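Local coordinates for twin-arginine translocation pathway signal protein (Burkholderia phytofirmans, PDB 2RJO) that binds beta-D-galactopyranose between its two lobes and probably serves as the periplasmic sugar-binding component of a transport system, at residues A[39-44]-A[52-57]; A[72-77]-A[94-99]; A[88-93]-A[106-111]; A[285-290]-A[316-321]. All coordinates share one frame; numbering follows the deposited sequence.

Contact 1: residues A[39-44]-A[52-57]; sequences VPLTTE and ADIRAL
The strand containing Val39 and Leu41 runs nearly antiparallel to the helix that carries Asp53 and Leu57, the axes of strand 39-42 and helix 52-57 approaching to 9.6 Å at an angle of 154°. At that spacing the backbones do not meet, and side chains fill the gap. Val39 and Leu41, two residues apart on the strand, both point toward the helix, while Asp53 and Leu57, one turn apart, point back. Leu57 CD1 is the shared apolar end: it meets Val39 CG1 tip to tip at 4.0 Å, and Leu41 CD1 lies equally close to it. Leu57 holds CG anti to the backbone N (chi1 -155°), with CD1 as the branch that reaches both strand residues. Leu41 passes Asp53 in the opposite direction, and its CD1 packs 4.2 Å from Asp53 CB, so the aspartate offers its methylene here. The same methyl touches Ile54 CG1 at 4.3 Å, which ties the strand to the buried side of the helix. Branched aliphatic residues suit this interface because they fill it without needing polar partners. Beyond this strand, Ile54 packs on Leu67 and Leu57 on Ala9. Helix 47-60, following directly on strand 38-42 and packed against the parallel strands 38-42, 7-12 and 65-69 of the sheet, is part of the alternating beta-alpha arrangement of a Rossmann-like lobe, as in other periplasmic binding proteins.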
loop_
_atom_site.group_PDB
_atom_site.type_symbol
_atom_site.label_atom_id
_atom_site.label_comp_id
_atom_site.label_asym_id
_atom_site.label_seq_id
_atom_site.Cartn_x
_atom_site.Cartn_y
_atom_site.Cartn_z
ATOM N N VAL A 39 -5.776 19.185 -1.046
ATOM C CA VAL A 39 -5.481 19.067 -2.471
ATOM C C VAL A 39 -5.032 17.663 -2.843
ATOM O O VAL A 39 -3.936 17.237 -2.487
ATOM C CB VAL A 39 -4.378 20.046 -2.892
ATOM C CG1 VAL A 39 -4.136 19.945 -4.391
ATOM C CG2 VAL A 39 -4.774 21.447 -2.519
ATOM N N PRO A 40 -5.885 16.916 -3.555
ATOM C CA PRO A 40 -5.471 15.564 -3.925
ATOM C C PRO A 40 -4.703 15.612 -5.237
ATOM O O PRO A 40 -5.042 16.388 -6.119
ATOM C CB PRO A 40 -6.801 14.826 -4.040
ATOM C CG PRO A 40 -7.697 15.874 -4.615
ATOM C CD PRO A 40 -7.309 17.139 -3.866
ATOM N N LEU A 41 -3.654 14.809 -5.356
ATOM C CA LEU A 41 -2.875 14.779 -6.584
ATOM C C LEU A 41 -2.768 13.338 -7.074
ATOM O O LEU A 41 -2.396 12.448 -6.311
ATOM C CB LEU A 41 -1.482 15.377 -6.348
ATOM C CG LEU A 41 -1.424 16.851 -5.894
ATOM C CD1 LEU A 41 0.030 17.266 -5.724
ATOM C CD2 LEU A 41 -2.107 17.761 -6.902
ATOM N N THR A 42 -3.126 13.110 -8.338
ATOM C CA THR A 42 -3.070 11.772 -8.923
ATOM C C THR A 42 -2.111 11.784 -10.114
ATOM O O THR A 42 -2.271 12.584 -11.033
ATOM C CB THR A 42 -4.464 11.311 -9.407
ATOM O OG1 THR A 42 -5.413 11.468 -8.347
ATOM C CG2 THR A 42 -4.431 9.828 -9.806
ATOM N N THR A 43 -1.122 10.894 -10.088
ATOM C CA THR A 43 -0.107 10.801 -11.144
ATOM C C THR A 43 -0.549 9.957 -12.332
ATOM O O THR A 43 -0.167 10.224 -13.474
ATOM C CB THR A 43 1.193 10.169 -10.612
ATOM O OG1 THR A 43 0.945 8.800 -10.272
ATOM C CG2 THR A 43 1.693 10.915 -9.389
ATOM N N GLU A 44 -1.349 8.935 -12.043
ATOM C CA GLU A 44 -1.858 7.996 -13.041
ATOM C C GLU A 44 -0.725 7.184 -13.667
ATOM O O GLU A 44 -0.818 6.714 -14.797
ATOM C CB GLU A 44 -2.700 8.720 -14.109
ATOM C CG GLU A 44 -1.989 9.125 -15.386
ATOM C CD GLU A 44 -1.642 10.600 -15.415
ATOM O OE1 GLU A 44 -2.444 11.404 -14.869
ATOM O OE2 GLU A 44 -0.580 10.949 -15.985
ATOM N N ALA A 52 5.941 17.054 -11.236
ATOM C CA ALA A 52 5.587 18.340 -11.831
ATOM C C ALA A 52 4.504 19.013 -10.998
ATOM O O ALA A 52 4.606 20.200 -10.676
ATOM C CB ALA A 52 5.101 18.141 -13.263
ATOM N N ASP A 53 3.471 18.250 -10.646
ATOM C CA ASP A 53 2.363 18.757 -9.844
ATOM C C ASP A 53 2.804 19.202 -8.454
ATOM O O ASP A 53 2.356 20.239 -7.948
ATOM C CB ASP A 53 1.276 17.684 -9.708
ATOM C CG ASP A 53 0.556 17.421 -11.011
ATOM O OD1 ASP A 53 1.005 17.952 -12.048
ATOM O OD2 ASP A 53 -0.455 16.678 -11.007
ATOM N N ILE A 54 3.668 18.406 -7.833
ATOM C CA ILE A 54 4.164 18.719 -6.506
ATOM C C ILE A 54 4.924 20.035 -6.567
ATOM O O ILE A 54 4.803 20.863 -5.665
ATOM C CB ILE A 54 5.084 17.595 -5.975
ATOM C CG1 ILE A 54 4.246 16.362 -5.621
ATOM C CG2 ILE A 54 5.838 18.070 -4.761
ATOM C CD1 ILE A 54 5.055 15.129 -5.281
ATOM N N ARG A 55 5.698 20.228 -7.634
ATOM C CA ARG A 55 6.460 21.464 -7.803
ATOM C C ARG A 55 5.507 22.635 -8.002
ATOM O O ARG A 55 5.672 23.693 -7.407
ATOM C CB ARG A 55 7.421 21.358 -9.001
ATOM C CG ARG A 55 8.784 20.747 -8.655
ATOM C CD ARG A 55 9.568 20.302 -9.900
ATOM N NE ARG A 55 10.821 19.650 -9.523
ATOM C CZ ARG A 55 11.527 18.845 -10.315
ATOM N NH1 ARG A 55 11.113 18.578 -11.552
ATOM N NH2 ARG A 55 12.651 18.292 -9.863
ATOM N N ALA A 56 4.502 22.447 -8.841
ATOM C CA ALA A 56 3.546 23.515 -9.084
ATOM C C ALA A 56 2.873 23.954 -7.781
ATOM O O ALA A 56 2.651 25.151 -7.563
ATOM C CB ALA A 56 2.492 23.055 -10.096
ATOM N N LEU A 57 2.565 22.989 -6.916
ATOM C CA LEU A 57 1.904 23.282 -5.647
ATOM C C LEU A 57 2.877 23.939 -4.661
ATOM O O LEU A 57 2.507 24.856 -3.927
ATOM C CB LEU A 57 1.322 21.986 -5.048
ATOM C CG LEU A 57 0.131 22.063 -4.081
ATOM C CD1 LEU A 57 -0.303 20.665 -3.641
ATOM C CD2 LEU A 57 0.521 22.868 -2.882
#

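Contact 2: residues A[72-77]-A[94-99]; sequences NDSADA and IWNKPK. With GAL (beta-D-galactopyranose), chain B.
Lys97 NZ is gripped by several oxygens: it donates to the carbonyl O of its neighbour Pro98 at 2.9 Å, to Leu101 O and to Tyr323 OH. The lysine chain is extended until its last torsion, where a bend (chi4 67°) places NZ; two carbonyls and a hydroxyl would be expected to stabilise its positive charge. Its backbone packs against the start of the helix, and CB, though directed away from it, still touches Ala77 CB. That same Ala77 CB sits 3.7 Å from Lys97 CA and also touches Pro98 CD, a close approach that suits a residue as small as alanine. Ser74 O lies just 2.9 Å from Pro98 CD, a tight contact with a proline ring that has no N-H to offer. Ser74 CB and OG pack against the backbone of Lys97, and OG lies 3.8 Å from Asn96 CB.

Asn96 links this packing to the sugar. Its amide ND2 makes a weak bond of 3.1 Å to galactose O6 and also donates to Pro71 O. The adjoining Trp95 lays one ring face against the sugar, galactose C4 standing 3.8 Å above the plane toward the rim. This is the carbohydrate-aromatic stacking familiar from sugar-binding proteins, and Tyr19 OH is bonded to the indole NE1.

The contact thus joins the beginning of helix 74-87 to the loop leaving strand 90-94, with Lys97 resting on strand 110-115 and Ser74 and Asn96 meeting the start of helix 149-163.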
loop_
_atom_site.group_PDB
_atom_site.type_symbol
_atom_site.label_atom_id
_atom_site.label_comp_id
_atom_site.label_asym_id
_atom_site.label_seq_id
_atom_site.Cartn_x
_atom_site.Cartn_y
_atom_site.Cartn_z
ATOM N N ASN A 72 5.292 7.067 -6.828
ATOM C CA ASN A 72 4.992 6.168 -7.946
ATOM C C ASN A 72 6.088 5.104 -8.061
ATOM O O ASN A 72 5.806 3.929 -8.284
ATOM C CB ASN A 72 4.897 6.980 -9.241
ATOM C CG ASN A 72 4.565 6.130 -10.442
ATOM O OD1 ASN A 72 3.567 5.404 -10.448
ATOM N ND2 ASN A 72 5.399 6.223 -11.485
ATOM N N ASP A 73 7.335 5.529 -7.894
ATOM C CA ASP A 73 8.484 4.629 -7.946
ATOM C C ASP A 73 9.416 5.069 -6.822
ATOM O O ASP A 73 9.337 6.202 -6.350
ATOM C CB ASP A 73 9.207 4.726 -9.304
ATOM C CG ASP A 73 9.096 3.437 -10.131
ATOM O OD1 ASP A 73 8.894 2.355 -9.522
ATOM O OD2 ASP A 73 9.229 3.497 -11.388
ATOM N N SER A 74 10.295 4.178 -6.392
ATOM C CA SER A 74 11.216 4.504 -5.312
ATOM C C SER A 74 12.182 5.644 -5.636
ATOM O O SER A 74 12.658 6.329 -4.733
ATOM C CB SER A 74 11.996 3.253 -4.910
ATOM O OG SER A 74 11.086 2.198 -4.641
ATOM N N ALA A 75 12.465 5.854 -6.916
ATOM C CA ALA A 75 13.374 6.920 -7.331
ATOM C C ALA A 75 12.748 8.291 -7.107
ATOM O O ALA A 75 13.430 9.221 -6.665
ATOM C CB ALA A 75 13.734 6.761 -8.801
ATOM N N ASP A 76 11.454 8.411 -7.412
ATOM C CA ASP A 76 10.720 9.667 -7.267
ATOM C C ASP A 76 10.794 10.257 -5.869
ATOM O O ASP A 76 10.783 11.470 -5.704
ATOM C CB ASP A 76 9.248 9.458 -7.622
ATOM C CG ASP A 76 9.052 8.983 -9.041
ATOM O OD1 ASP A 76 9.603 9.631 -9.952
ATOM O OD2 ASP A 76 8.340 7.973 -9.245
ATOM N N ALA A 77 10.849 9.390 -4.866
ATOM C CA ALA A 77 10.904 9.822 -3.471
ATOM C C ALA A 77 11.990 10.843 -3.159
ATOM O O ALA A 77 11.725 11.838 -2.484
ATOM C CB ALA A 77 11.078 8.623 -2.569
ATOM N N ILE A 94 5.200 7.161 1.889
ATOM C CA ILE A 94 4.500 5.908 2.124
ATOM C C ILE A 94 4.951 4.852 1.120
ATOM O O ILE A 94 4.938 5.099 -0.080
ATOM C CB ILE A 94 2.970 6.065 1.951
ATOM C CG1 ILE A 94 2.461 7.278 2.731
ATOM C CG2 ILE A 94 2.267 4.809 2.443
ATOM C CD1 ILE A 94 2.550 7.118 4.229
ATOM N N TRP A 95 5.354 3.683 1.612
ATOM C CA TRP A 95 5.749 2.572 0.747
ATOM C C TRP A 95 7.062 2.635 -0.036
ATOM O O TRP A 95 7.980 1.868 0.234
ATOM C CB TRP A 95 4.631 2.265 -0.265
ATOM C CG TRP A 95 3.360 1.647 0.304
ATOM C CD1 TRP A 95 2.086 2.101 0.133
ATOM C CD2 TRP A 95 3.255 0.471 1.124
ATOM N NE1 TRP A 95 1.193 1.288 0.796
ATOM C CE2 TRP A 95 1.883 0.281 1.410
ATOM C CE3 TRP A 95 4.183 -0.436 1.641
ATOM C CZ2 TRP A 95 1.424 -0.782 2.194
ATOM C CZ3 TRP A 95 3.719 -1.498 2.429
ATOM C CH2 TRP A 95 2.357 -1.655 2.692
ATOM N N ASN A 96 7.144 3.533 -1.016
ATOM C CA ASN A 96 8.319 3.605 -1.889
ATOM C C ASN A 96 9.377 4.679 -1.630
ATOM O O ASN A 96 9.069 5.860 -1.494
ATOM C CB ASN A 96 7.864 3.729 -3.354
ATOM C CG ASN A 96 6.889 2.643 -3.772
ATOM O OD1 ASN A 96 7.191 1.457 -3.704
ATOM N ND2 ASN A 96 5.706 3.053 -4.213
ATOM N N LYS A 97 10.631 4.245 -1.592
ATOM C CA LYS A 97 11.766 5.134 -1.400
ATOM C C LYS A 97 13.053 4.329 -1.518
ATOM O O LYS A 97 13.053 3.110 -1.320
ATOM C CB LYS A 97 11.730 5.796 -0.017
ATOM C CG LYS A 97 12.252 4.910 1.110
ATOM C CD LYS A 97 12.450 5.705 2.394
ATOM C CE LYS A 97 13.102 4.861 3.484
ATOM N NZ LYS A 97 14.510 4.462 3.181
ATOM N N PRO A 98 14.168 5.002 -1.850
ATOM C CA PRO A 98 15.450 4.303 -1.975
ATOM C C PRO A 98 15.890 3.867 -0.582
ATOM O O PRO A 98 15.511 4.484 0.410
ATOM C CB PRO A 98 16.379 5.373 -2.549
ATOM C CG PRO A 98 15.437 6.330 -3.250
ATOM C CD PRO A 98 14.290 6.406 -2.286
ATOM N N LYS A 99 16.692 2.818 -0.497
ATOM C CA LYS A 99 17.150 2.363 0.802
ATOM C C LYS A 99 17.936 3.460 1.524
ATOM O O LYS A 99 17.761 3.664 2.728
ATOM C CB LYS A 99 18.027 1.121 0.638
ATOM C CG LYS A 99 18.495 0.505 1.953
ATOM C CD LYS A 99 19.632 -0.483 1.708
ATOM C CE LYS A 99 20.139 -1.082 3.013
ATOM N NZ LYS A 99 20.538 -0.011 3.984
HETATM C C1 GAL B . -0.772 0.171 -4.603
HETATM C C2 GAL B . -0.975 -1.143 -3.814
HETATM C C3 GAL B . -0.404 -0.958 -2.390
HETATM C C4 GAL B . 1.091 -0.613 -2.500
HETATM C C5 GAL B . 1.194 0.696 -3.333
HETATM C C6 GAL B . 2.656 1.065 -3.471
HETATM O O1 GAL B . -1.286 -0.001 -5.936
HETATM O O2 GAL B . -2.367 -1.441 -3.728
HETATM O O3 GAL B . -0.549 -2.163 -1.642
HETATM O O4 GAL B . 1.760 -1.670 -3.187
HETATM O O5 GAL B . 0.644 0.497 -4.678
HETATM O O6 GAL B . 2.729 2.260 -4.225
#

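Contact 3: residues A[88-93]-A[106-111]; sequences GAYVTT and YNPNYV
Two neighbouring parallel strands of the central sheet, 90-94 and 110-115, begin side by side here, with Val91 and Tyr110 as the bridged pair. Val91 uses both its N-H and its C=O: the N-H gives a straight bond to Asn109 O (2.8 Å, 164° at the hydrogen), while the O accepts a weak one from Val111 N. The same Asn109 O receives a CA-H...O contact from Tyr90. Gly88, with positive phi, is the C-prime residue of the Schellman motif that ends the preceding helix, a conformation easy for glycine, and the chain turns there into the strand.

On one face of the sheet, Tyr90 and Val111 cross at about a right angle; Val111 CG2 meets the tyrosine ring at its edge, 3.9 Å from CD1. The ring also reaches Pro108, whose CG is 3.8 Å from Tyr90 OH. This face is covered by helix 253-268. The other face carries Val91 and Tyr110 beneath helix 74-87. Tyr110, with CG anti to its backbone N (chi1 -168°), stretches its ring past Val91, whose carbonyl O lies near the ring plane at the edge. The phenol ends at Thr93, whose OG1 makes a weak 3.3 Å hydrogen bond to Tyr110 OH.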
loop_
_atom_site.group_PDB
_atom_site.type_symbol
_atom_site.label_atom_id
_atom_site.label_comp_id
_atom_site.label_asym_id
_atom_site.label_seq_id
_atom_site.Cartn_x
_atom_site.Cartn_y
_atom_site.Cartn_z
ATOM N N GLY A 88 10.876 24.343 2.015
ATOM C CA GLY A 88 10.573 24.521 3.421
ATOM C C GLY A 88 9.280 23.825 3.813
ATOM O O GLY A 88 8.767 24.011 4.922
ATOM N N ALA A 89 8.731 23.034 2.897
ATOM C CA ALA A 89 7.501 22.299 3.175
ATOM C C ALA A 89 7.847 21.039 3.975
ATOM O O ALA A 89 9.021 20.721 4.163
ATOM C CB ALA A 89 6.825 21.924 1.869
ATOM N N TYR A 90 6.821 20.327 4.440
ATOM C CA TYR A 90 7.010 19.104 5.216
ATOM C C TYR A 90 6.390 17.932 4.466
ATOM O O TYR A 90 5.271 18.038 3.956
ATOM C CB TYR A 90 6.358 19.262 6.586
ATOM C CG TYR A 90 7.088 20.246 7.470
ATOM C CD1 TYR A 90 7.993 19.803 8.426
ATOM C CD2 TYR A 90 6.948 21.625 7.286
ATOM C CE1 TYR A 90 8.752 20.693 9.172
ATOM C CE2 TYR A 90 7.709 22.531 8.031
ATOM C CZ TYR A 90 8.613 22.050 8.973
ATOM O OH TYR A 90 9.398 22.913 9.703
ATOM N N VAL A 91 7.102 16.811 4.407
ATOM C CA VAL A 91 6.597 15.663 3.664
ATOM C C VAL A 91 6.751 14.321 4.361
ATOM O O VAL A 91 7.725 14.078 5.071
ATOM C CB VAL A 91 7.305 15.570 2.297
ATOM C CG1 VAL A 91 8.801 15.332 2.511
ATOM C CG2 VAL A 91 6.697 14.453 1.458
ATOM N N THR A 92 5.774 13.452 4.132
ATOM C CA THR A 92 5.765 12.109 4.688
ATOM C C THR A 92 5.687 11.153 3.502
ATOM O O THR A 92 4.924 11.381 2.567
ATOM C CB THR A 92 4.544 11.891 5.617
ATOM O OG1 THR A 92 4.792 12.525 6.877
ATOM C CG2 THR A 92 4.284 10.403 5.850
ATOM N N THR A 93 6.489 10.096 3.543
ATOM C CA THR A 93 6.514 9.109 2.467
ATOM C C THR A 93 5.816 7.816 2.867
ATOM O O THR A 93 5.837 7.424 4.027
ATOM C CB THR A 93 7.969 8.788 2.047
ATOM O OG1 THR A 93 8.490 9.879 1.284
ATOM C CG2 THR A 93 8.019 7.538 1.196
ATOM N N TYR A 106 17.243 14.612 6.434
ATOM C CA TYR A 106 16.584 15.826 5.957
ATOM C C TYR A 106 15.740 16.476 7.056
ATOM O O TYR A 106 14.583 16.827 6.813
ATOM C CB TYR A 106 15.679 15.544 4.745
ATOM C CG TYR A 106 16.384 15.153 3.459
ATOM C CD1 TYR A 106 16.810 13.845 3.247
ATOM C CD2 TYR A 106 16.584 16.080 2.443
ATOM C CE1 TYR A 106 17.411 13.463 2.049
ATOM C CE2 TYR A 106 17.189 15.710 1.231
ATOM C CZ TYR A 106 17.596 14.396 1.044
ATOM O OH TYR A 106 18.158 13.994 -0.152
ATOM N N ASN A 107 16.300 16.629 8.259
ATOM C CA ASN A 107 15.557 17.261 9.360
ATOM C C ASN A 107 15.315 18.746 9.068
ATOM O O ASN A 107 16.217 19.450 8.609
ATOM C CB ASN A 107 16.318 17.141 10.686
ATOM C CG ASN A 107 16.460 15.703 11.162
ATOM O OD1 ASN A 107 15.675 14.830 10.791
ATOM N ND2 ASN A 107 17.462 15.452 12.006
ATOM N N PRO A 108 14.095 19.251 9.337
ATOM C CA PRO A 108 12.910 18.570 9.874
ATOM C C PRO A 108 11.844 18.367 8.780
ATOM O O PRO A 108 10.769 17.808 9.036
ATOM C CB PRO A 108 12.437 19.557 10.925
ATOM C CG PRO A 108 12.553 20.867 10.139
ATOM C CD PRO A 108 13.900 20.715 9.383
ATOM N N ASN A 109 12.158 18.824 7.567
ATOM C CA ASN A 109 11.240 18.754 6.433
ATOM C C ASN A 109 10.748 17.353 6.051
ATOM O O ASN A 109 9.578 17.173 5.737
ATOM C CB ASN A 109 11.879 19.441 5.224
ATOM C CG ASN A 109 12.292 20.880 5.523
ATOM O OD1 ASN A 109 11.502 21.814 5.379
ATOM N ND2 ASN A 109 13.528 21.056 5.967
ATOM N N TYR A 110 11.632 16.367 6.075
ATOM C CA TYR A 110 11.246 14.999 5.756
ATOM C C TYR A 110 10.812 14.389 7.085
ATOM O O TYR A 110 11.616 13.787 7.785
ATOM C CB TYR A 110 12.440 14.229 5.199
ATOM C CG TYR A 110 12.106 12.894 4.579
ATOM C CD1 TYR A 110 10.819 12.358 4.646
ATOM C CD2 TYR A 110 13.089 12.164 3.921
ATOM C CE1 TYR A 110 10.526 11.126 4.069
ATOM C CE2 TYR A 110 12.812 10.945 3.347
ATOM C CZ TYR A 110 11.532 10.426 3.421
ATOM O OH TYR A 110 11.277 9.209 2.834
ATOM N N VAL A 111 9.536 14.558 7.415
ATOM C CA VAL A 111 8.975 14.077 8.671
ATOM C C VAL A 111 9.067 12.580 8.923
ATOM O O VAL A 111 9.541 12.149 9.977
ATOM C CB VAL A 111 7.509 14.495 8.798
ATOM C CG1 VAL A 111 6.951 14.021 10.131
ATOM C CG2 VAL A 111 7.394 16.001 8.660
#

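Contact 4: residues A[285-290]-A[316-321]; sequences FCTATF and RVAGPV. With SO4 (sulfate ion), chain F.
Phe285 faces both Ala318 and Gly319 in a classic beta bulge, where strand 283-291 pairs antiparallel with the short strand 317-320. Among the backbone bonds, Phe285 N gives Gly319 O a short, almost linear one of 2.6 Å. Phe285 O accepts two: Ala318 N approaches in the carbonyl plane at 2.8 Å, while Gly319 N is tilted from it at 3.2 Å. Beyond the bulge the register has slipped by one, and Thr287 N bonds to Arg316 O at 2.9 Å, an oxygen that Cys286 CA also approaches. Gly319 suits its place because a side chain there would press on the ring of Pro320, the next residue.

Apolar contact centres on Phe285. Its side chain crosses that of Val321 at about a right angle, and Val321 CA stands over the middle of the ring in a CH-pi contact, 3.8 Å from the centroid. Val321 CG1, anti to its own carbonyl carbon (chi1 -58°), touches Phe285 CD2. The small Ala318 CB touches both Phe285 O and Thr287 OG1.

The charged group is Arg316, whose chain runs extended from CG to NE and away from the strand pair. Its NH1 forms a salt bridge with Asp252 and bonds weakly to a water that donates to Thr287 O. At the other nitrogen, NH2 donates a hydrogen bond of 2.7 Å to O3 of a sulfate, probably from the crystallisation liquor, which lies at the guanidinium edge.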
loop_
_atom_site.group_PDB
_atom_site.type_symbol
_atom_site.label_atom_id
_atom_site.label_comp_id
_atom_site.label_asym_id
_atom_site.label_seq_id
_atom_site.Cartn_x
_atom_site.Cartn_y
_atom_site.Cartn_z
ATOM N N PHE A 285 7.558 0.518 10.524
ATOM C CA PHE A 285 6.842 -0.597 9.913
ATOM C C PHE A 285 5.615 -0.509 10.801
ATOM O O PHE A 285 5.759 -0.432 12.018
ATOM C CB PHE A 285 7.544 -1.937 10.149
ATOM C CG PHE A 285 8.309 -2.434 8.965
ATOM C CD1 PHE A 285 9.137 -3.544 9.078
ATOM C CD2 PHE A 285 8.209 -1.792 7.729
ATOM C CE1 PHE A 285 9.859 -4.016 7.981
ATOM C CE2 PHE A 285 8.924 -2.253 6.627
ATOM C CZ PHE A 285 9.751 -3.364 6.752
ATOM N N CYS A 286 4.422 -0.490 10.224
ATOM C CA CYS A 286 3.223 -0.370 11.042
ATOM C C CYS A 286 2.521 -1.706 11.217
ATOM O O CYS A 286 2.813 -2.675 10.517
ATOM C CB CYS A 286 2.262 0.639 10.415
ATOM S SG CYS A 286 3.053 2.210 10.009
ATOM N N THR A 287 1.607 -1.758 12.171
ATOM C CA THR A 287 0.867 -2.982 12.430
ATOM C C THR A 287 -0.286 -3.074 11.454
ATOM O O THR A 287 -0.999 -2.098 11.246
ATOM C CB THR A 287 0.302 -3.000 13.862
ATOM O OG1 THR A 287 1.388 -2.993 14.798
ATOM C CG2 THR A 287 -0.546 -4.246 14.092
ATOM N N ALA A 288 -0.461 -4.241 10.841
ATOM C CA ALA A 288 -1.561 -4.443 9.903
ATOM C C ALA A 288 -2.426 -5.583 10.442
ATOM O O ALA A 288 -2.044 -6.237 11.408
ATOM C CB ALA A 288 -1.017 -4.783 8.530
ATOM N N THR A 289 -3.590 -5.802 9.834
ATOM C CA THR A 289 -4.505 -6.866 10.267
ATOM C C THR A 289 -4.667 -7.941 9.193
ATOM O O THR A 289 -5.176 -7.668 8.105
ATOM C CB THR A 289 -5.931 -6.326 10.558
ATOM O OG1 THR A 289 -5.845 -5.057 11.204
ATOM C CG2 THR A 289 -6.695 -7.291 11.459
ATOM N N PHE A 290 -4.231 -9.159 9.487
ATOM C CA PHE A 290 -4.390 -10.235 8.531
ATOM C C PHE A 290 -5.890 -10.506 8.533
ATOM O O PHE A 290 -6.491 -10.616 9.601
ATOM C CB PHE A 290 -3.649 -11.473 9.004
ATOM C CG PHE A 290 -3.585 -12.561 7.981
ATOM C CD1 PHE A 290 -2.844 -12.395 6.814
ATOM C CD2 PHE A 290 -4.267 -13.752 8.173
ATOM C CE1 PHE A 290 -2.768 -13.416 5.859
ATOM C CE2 PHE A 290 -4.199 -14.772 7.228
ATOM C CZ PHE A 290 -3.456 -14.602 6.071
ATOM N N ARG A 316 0.371 2.881 15.979
ATOM C CA ARG A 316 0.536 1.657 15.188
ATOM C C ARG A 316 1.958 1.327 14.752
ATOM O O ARG A 316 2.161 0.651 13.739
ATOM C CB ARG A 316 -0.341 1.736 13.941
ATOM C CG ARG A 316 -1.774 2.094 14.239
ATOM C CD ARG A 316 -2.679 1.917 13.042
ATOM N NE ARG A 316 -4.008 2.454 13.309
ATOM C CZ ARG A 316 -5.069 2.221 12.542
ATOM N NH1 ARG A 316 -4.949 1.455 11.461
ATOM N NH2 ARG A 316 -6.253 2.740 12.854
ATOM N N VAL A 317 2.941 1.804 15.502
ATOM C CA VAL A 317 4.322 1.536 15.165
ATOM C C VAL A 317 4.678 0.136 15.645
ATOM O O VAL A 317 4.689 -0.123 16.848
ATOM C CB VAL A 317 5.255 2.565 15.839
ATOM C CG1 VAL A 317 6.689 2.334 15.401
ATOM C CG2 VAL A 317 4.811 3.965 15.488
ATOM N N ALA A 318 4.935 -0.770 14.707
ATOM C CA ALA A 318 5.316 -2.138 15.057
ATOM C C ALA A 318 6.818 -2.168 15.308
ATOM O O ALA A 318 7.297 -2.897 16.169
ATOM C CB ALA A 318 4.956 -3.105 13.926
ATOM N N GLY A 319 7.552 -1.358 14.556
ATOM C CA GLY A 319 8.994 -1.289 14.709
ATOM C C GLY A 319 9.590 -0.465 13.584
ATOM O O GLY A 319 8.849 0.070 12.766
ATOM N N PRO A 320 10.920 -0.324 13.518
ATOM C CA PRO A 320 11.510 0.466 12.435
ATOM C C PRO A 320 11.510 -0.334 11.146
ATOM O O PRO A 320 11.372 -1.557 11.179
ATOM C CB PRO A 320 12.925 0.740 12.938
ATOM C CG PRO A 320 13.243 -0.509 13.694
ATOM C CD PRO A 320 11.954 -0.767 14.468
ATOM N N VAL A 321 11.651 0.344 10.010
ATOM C CA VAL A 321 11.681 -0.376 8.751
ATOM C C VAL A 321 12.988 -1.154 8.759
ATOM O O VAL A 321 13.998 -0.670 9.289
ATOM C CB VAL A 321 11.661 0.577 7.538
ATOM C CG1 VAL A 321 10.416 1.465 7.597
ATOM C CG2 VAL A 321 12.922 1.420 7.517
HETATM S S SO4 F . -9.765 2.457 11.800
HETATM O O1 SO4 F . -9.282 3.717 11.163
HETATM O O2 SO4 F . -10.512 2.782 13.040
HETATM O O3 SO4 F . -8.610 1.570 12.109
HETATM O O4 SO4 F . -10.667 1.741 10.852
HETATM O O HOH W 1 -2.567 -0.466 10.138
#

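How the contacts relate
Contacts 1, 3 and 4 all reach the same mixed sheet, whereas contact 2 joins the start of helix 74-87 to the loop after strand 90-94, at the sugar-facing end of the sheet. Contact 2 alone meets the galactose directly; the side chain of Thr93 in contact 3 stays about 9 Å from the sugar. Contacts 2 and 3 interlock along the chain, with centres about 15 Å apart, and touch where Lys97 CD packs 3.7 Å from Tyr110 OH. Contact 1 meets contact 2 near Thr43 and Asn72, the latter bonded to Arg13, itself a galactose ligand. Contact 4 is about 28 Å from contact 1 between centres, but strand 283-291 adjoins strand 110-115 of contact 3.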